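Local atomic coordinates of glycerophosphoryl diester phosphodiesterase (Agrobacterium tumefaciens str. C58, PDB entry 3KS6), a protein that belongs to the glycerophosphoryl diester phosphodiesterase family, built on a TIM-barrel fold, and carries a bound magnesium ion. Residues 92-106 against 126-140. Sequence-based numbering, arbitrary orientation.
Sequences CALYVDSHVNFRCEI and LERHSMLERTTFSSF. With MG (magnesium ion), chain F.
Arg-134 reaches across to the type I beta turn from Tyr-95 to Ser-98, while just beyond it strands 101-106 and 135-139 pair in parallel, neighbouring staves of a TIM barrel joined by helix 118-128 in a beta-alpha-beta crossover. The Arg-134 guanidinium lies edge-on to a set of carbonyls: NH1 and NH2 both bond to Tyr-95 O, NH2 also takes Val-100 O at 2.9 Å, and NE gives a straighter bond (159°) to Asn-101 OD1, also 2.9 Å long. The Asn-101 amide and Arg-134 guanidinium planes stand 66° apart. A bend at chi3 (50°) in a chain extended at chi2 and chi4 turns the group into this site.

One methyl serves two flat groups. Met-131, a selenomethionine, bends at both chi2 and chi3 to set CE over the middle of the Phe-102 ring, 3.5 Å from its centroid, and the same CE also rests on a face of the Arg-134 guanidinium. Leu-126 CD2 and Cys-92 SG both meet the edge of that phenyl ring, and Cys-92 SG also packs on Met-131 CG at 3.6 Å. Ser-130 closes helix 118-128 with a Schellman motif, and Phe-36 from strand 33-40 adds an edge-to-face ring contact to Phe-102.

Between the strands the bonds alternate regularly from Phe-102 N to Arg-134 O through Ile-106 N to Ser-138 O. Arg-103 and Ser-138 point to the other face from Phe-102, and water 3 accepts from both Arg-103 NE and Ser-138 OG. Glu-105, on that same face, binds magnesium through OE1 at 2.0 Å, with Glu-35 and Asp-37 as further ligands. Its other oxygen, OE2, accepts from water 4 at 2.7 Å and lies at the edge of the Phe-140 ring, 3.4 Å from CD1.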
# COMPACT_ATOMS: atom_id res chain seq x y z
N CYS A 92 4.88 13.37 -3.16
CA CYS A 92 4.49 14.24 -2.05
C CYS A 92 3.92 15.56 -2.56
O CYS A 92 2.89 16.03 -2.09
CB CYS A 92 5.70 14.50 -1.15
SG CYS A 92 6.18 13.12 -0.13
N ALA A 93 4.54 16.12 -3.60
CA ALA A 93 4.04 17.38 -4.21
C ALA A 93 2.62 17.26 -4.72
O ALA A 93 1.84 18.22 -4.68
CB ALA A 93 4.97 17.82 -5.33
N LEU A 94 2.24 16.08 -5.21
CA LEU A 94 0.87 15.91 -5.68
C LEU A 94 -0.17 15.94 -4.54
O LEU A 94 -1.35 16.17 -4.80
CB LEU A 94 0.73 14.58 -6.44
CG LEU A 94 1.52 14.43 -7.73
CD1 LEU A 94 1.29 12.99 -8.25
CD2 LEU A 94 1.08 15.52 -8.76
N TYR A 95 0.25 15.60 -3.33
CA TYR A 95 -0.69 15.39 -2.21
C TYR A 95 -0.67 16.52 -1.17
O TYR A 95 -1.42 16.48 -0.19
CB TYR A 95 -0.44 14.01 -1.57
CG TYR A 95 -1.07 12.92 -2.44
CD1 TYR A 95 -0.44 12.48 -3.58
CD2 TYR A 95 -2.30 12.39 -2.13
CE1 TYR A 95 -1.00 11.54 -4.39
CE2 TYR A 95 -2.89 11.45 -2.94
CZ TYR A 95 -2.24 11.02 -4.07
OH TYR A 95 -2.81 10.08 -4.90
N VAL A 96 0.13 17.55 -1.43
CA VAL A 96 0.33 18.66 -0.49
C VAL A 96 -1.00 19.26 -0.04
O VAL A 96 -1.20 19.45 1.17
CB VAL A 96 1.26 19.78 -1.08
CG1 VAL A 96 0.57 20.55 -2.17
CG2 VAL A 96 1.70 20.73 0.03
N ASP A 97 -1.89 19.49 -1.00
CA ASP A 97 -3.19 20.09 -0.76
C ASP A 97 -4.37 19.13 -0.84
O ASP A 97 -5.50 19.56 -0.82
CB ASP A 97 -3.45 21.18 -1.79
CG ASP A 97 -2.49 22.34 -1.66
OD1 ASP A 97 -2.09 22.68 -0.52
OD2 ASP A 97 -2.14 22.92 -2.72
N SER A 98 -4.12 17.83 -0.93
CA SER A 98 -5.19 16.86 -1.02
C SER A 98 -5.61 16.41 0.37
O SER A 98 -4.79 16.42 1.31
CB SER A 98 -4.65 15.63 -1.78
OG SER A 98 -5.60 14.59 -1.74
N HIS A 99 -6.86 15.99 0.52
CA HIS A 99 -7.31 15.37 1.78
C HIS A 99 -6.90 13.91 1.89
O HIS A 99 -6.98 13.33 2.98
CB HIS A 99 -8.84 15.52 1.92
CG HIS A 99 -9.64 14.41 1.30
ND1 HIS A 99 -9.86 14.31 -0.06
CD2 HIS A 99 -10.30 13.37 1.86
CE1 HIS A 99 -10.61 13.24 -0.30
NE2 HIS A 99 -10.89 12.65 0.84
N VAL A 100 -6.44 13.32 0.78
CA VAL A 100 -6.05 11.88 0.74
C VAL A 100 -4.66 11.69 1.37
O VAL A 100 -3.74 12.44 1.07
CB VAL A 100 -6.06 11.40 -0.72
CG1 VAL A 100 -5.60 9.92 -0.88
CG2 VAL A 100 -7.45 11.63 -1.33
N ASN A 101 -4.52 10.66 2.20
CA ASN A 101 -3.29 10.41 2.93
C ASN A 101 -2.56 9.20 2.39
O ASN A 101 -3.03 8.58 1.46
CB ASN A 101 -3.60 10.29 4.39
CG ASN A 101 -4.07 11.61 4.97
OD1 ASN A 101 -3.66 12.69 4.52
ND2 ASN A 101 -4.93 11.54 5.95
N PHE A 102 -1.40 8.90 2.96
CA PHE A 102 -0.50 7.91 2.38
C PHE A 102 -0.58 6.58 3.11
O PHE A 102 -0.64 6.56 4.36
CB PHE A 102 0.96 8.38 2.53
CG PHE A 102 1.46 9.39 1.49
CD1 PHE A 102 0.72 9.80 0.40
CD2 PHE A 102 2.78 9.82 1.57
CE1 PHE A 102 1.25 10.66 -0.55
CE2 PHE A 102 3.31 10.69 0.60
CZ PHE A 102 2.52 11.10 -0.45
N ARG A 103 -0.52 5.49 2.34
CA ARG A 103 -0.32 4.14 2.82
C ARG A 103 0.97 3.67 2.08
O ARG A 103 0.95 3.35 0.88
CB ARG A 103 -1.54 3.25 2.55
CG ARG A 103 -1.34 1.74 2.87
CD ARG A 103 -2.52 1.00 2.38
NE ARG A 103 -2.38 -0.45 2.35
CZ ARG A 103 -3.16 -1.31 3.00
NH1 ARG A 103 -4.20 -0.92 3.74
NH2 ARG A 103 -2.94 -2.60 2.82
N CYS A 104 2.07 3.70 2.79
CA CYS A 104 3.39 3.46 2.23
C CYS A 104 3.86 2.04 2.49
O CYS A 104 4.00 1.67 3.65
CB CYS A 104 4.35 4.47 2.89
SG CYS A 104 6.07 4.29 2.39
N GLU A 105 4.17 1.27 1.46
CA GLU A 105 4.65 -0.11 1.66
C GLU A 105 6.15 -0.20 1.51
O GLU A 105 6.70 0.29 0.53
CB GLU A 105 3.98 -1.11 0.70
CG GLU A 105 4.25 -2.56 1.10
CD GLU A 105 3.63 -3.58 0.17
OE1 GLU A 105 2.66 -3.25 -0.56
OE2 GLU A 105 4.18 -4.71 0.13
N ILE A 106 6.78 -0.83 2.48
CA ILE A 106 8.23 -1.10 2.51
C ILE A 106 8.45 -2.50 1.94
O ILE A 106 8.05 -3.52 2.55
CB ILE A 106 8.75 -1.05 3.95
CG1 ILE A 106 8.46 0.30 4.58
CG2 ILE A 106 10.29 -1.32 3.98
CD1 ILE A 106 9.08 1.48 3.79
N LEU A 126 9.97 11.57 3.86
CA LEU A 126 8.62 12.00 4.21
C LEU A 126 8.62 13.26 5.12
O LEU A 126 7.78 14.16 4.96
CB LEU A 126 7.85 10.85 4.88
CG LEU A 126 7.35 9.72 3.97
CD1 LEU A 126 6.94 8.43 4.75
CD2 LEU A 126 6.28 10.16 3.01
N GLU A 127 9.54 13.28 6.07
CA GLU A 127 9.66 14.43 7.00
C GLU A 127 10.04 15.68 6.24
O GLU A 127 9.48 16.76 6.46
CB GLU A 127 10.73 14.16 8.05
CG GLU A 127 10.31 13.26 9.16
CD GLU A 127 9.64 14.01 10.32
OE1 GLU A 127 8.92 15.00 10.04
OE2 GLU A 127 9.85 13.61 11.50
N ARG A 128 10.95 15.53 5.28
CA ARG A 128 11.42 16.64 4.49
C ARG A 128 10.30 17.33 3.72
O ARG A 128 10.33 18.56 3.54
CB ARG A 128 12.54 16.13 3.59
CG ARG A 128 13.24 17.13 2.80
CD ARG A 128 14.59 16.55 2.33
NE ARG A 128 14.50 15.32 1.53
CZ ARG A 128 15.05 14.14 1.83
NH1 ARG A 128 15.76 13.96 2.93
NH2 ARG A 128 14.93 13.11 1.00
N HIS A 129 9.31 16.56 3.29
CA HIS A 129 8.20 17.08 2.49
C HIS A 129 6.89 17.13 3.31
O HIS A 129 5.82 17.22 2.74
CB HIS A 129 8.07 16.25 1.20
CG HIS A 129 9.34 16.22 0.41
ND1 HIS A 129 9.91 17.37 -0.10
CD2 HIS A 129 10.21 15.22 0.14
CE1 HIS A 129 11.06 17.07 -0.68
NE2 HIS A 129 11.26 15.77 -0.55
N SER A 130 7.02 17.05 4.63
CA SER A 130 5.93 17.18 5.59
C SER A 130 4.77 16.23 5.34
O SER A 130 3.59 16.62 5.46
CB SER A 130 5.42 18.62 5.63
OG SER A 130 6.48 19.50 5.98
N MSE A 131 5.09 14.99 4.99
CA MSE A 131 4.06 13.97 4.78
C MSE A 131 4.10 12.85 5.83
O MSE A 131 3.20 12.00 5.82
CB MSE A 131 4.15 13.39 3.37
CG MSE A 131 3.78 14.36 2.27
SE MSE A 131 1.91 14.91 2.41
CE MSE A 131 1.03 13.21 2.20
N LEU A 132 5.08 12.83 6.74
CA LEU A 132 5.18 11.74 7.70
C LEU A 132 3.92 11.61 8.53
O LEU A 132 3.43 10.52 8.75
CB LEU A 132 6.36 11.92 8.67
CG LEU A 132 6.64 10.73 9.61
CD1 LEU A 132 6.88 9.44 8.83
CD2 LEU A 132 7.83 11.05 10.55
N GLU A 133 3.41 12.75 9.01
CA GLU A 133 2.22 12.75 9.87
C GLU A 133 0.95 12.38 9.14
O GLU A 133 -0.09 12.22 9.78
CB GLU A 133 2.07 14.09 10.60
CG GLU A 133 3.27 14.41 11.53
CD GLU A 133 3.69 13.21 12.42
OE1 GLU A 133 2.83 12.64 13.16
OE2 GLU A 133 4.88 12.82 12.35
N ARG A 134 1.02 12.24 7.82
CA ARG A 134 -0.10 11.75 7.04
C ARG A 134 0.17 10.37 6.46
O ARG A 134 -0.46 9.99 5.50
CB ARG A 134 -0.41 12.72 5.92
CG ARG A 134 -0.86 14.10 6.42
CD ARG A 134 -0.92 15.14 5.29
NE ARG A 134 -1.67 14.70 4.12
CZ ARG A 134 -1.70 15.36 2.97
NH1 ARG A 134 -1.04 16.50 2.80
NH2 ARG A 134 -2.41 14.85 1.97
N THR A 135 1.08 9.62 7.06
CA THR A 135 1.45 8.32 6.49
C THR A 135 1.18 7.16 7.47
O THR A 135 1.42 7.27 8.69
CB THR A 135 2.95 8.30 6.10
OG1 THR A 135 3.18 9.29 5.10
CG2 THR A 135 3.36 6.93 5.52
N THR A 136 0.63 6.09 6.91
CA THR A 136 0.55 4.76 7.55
C THR A 136 1.54 3.88 6.80
O THR A 136 1.63 3.95 5.57
CB THR A 136 -0.88 4.15 7.40
OG1 THR A 136 -1.76 4.82 8.31
CG2 THR A 136 -0.90 2.66 7.69
N PHE A 137 2.27 3.03 7.51
CA PHE A 137 3.25 2.16 6.89
C PHE A 137 2.78 0.72 6.89
O PHE A 137 2.18 0.24 7.85
CB PHE A 137 4.61 2.21 7.63
CG PHE A 137 5.27 3.55 7.55
CD1 PHE A 137 6.11 3.86 6.47
CD2 PHE A 137 5.09 4.48 8.55
CE1 PHE A 137 6.74 5.08 6.41
CE2 PHE A 137 5.71 5.75 8.48
CZ PHE A 137 6.56 6.02 7.42
N SER A 138 3.13 0.00 5.83
CA SER A 138 2.74 -1.40 5.70
C SER A 138 3.93 -2.20 5.17
O SER A 138 4.83 -1.62 4.59
CB SER A 138 1.60 -1.54 4.70
OG SER A 138 2.00 -1.14 3.39
N SER A 139 3.95 -3.51 5.43
CA SER A 139 4.97 -4.38 4.84
C SER A 139 4.53 -5.79 5.01
O SER A 139 3.82 -6.09 5.98
CB SER A 139 6.29 -4.24 5.60
OG SER A 139 7.32 -4.94 4.95
N PHE A 140 4.95 -6.68 4.09
CA PHE A 140 4.78 -8.12 4.32
C PHE A 140 5.86 -8.68 5.26
O PHE A 140 5.71 -9.79 5.77
CB PHE A 140 4.87 -8.89 3.01
CG PHE A 140 3.64 -8.82 2.17
CD1 PHE A 140 3.45 -7.79 1.26
CD2 PHE A 140 2.64 -9.78 2.29
CE1 PHE A 140 2.32 -7.73 0.47
CE2 PHE A 140 1.49 -9.70 1.50
CZ PHE A 140 1.36 -8.69 0.59
MG MG F . 1.89 -2.42 -2.26
O HOH W 1 3.81 17.54 0.22
O HOH W 2 -2.78 7.15 6.09
O HOH W 3 0.21 -1.52 1.35
O HOH W 4 6.16 -5.57 1.74
O HOH W 5 1.30 -1.70 -4.16
O HOH W 6 2.47 -4.20 -3.18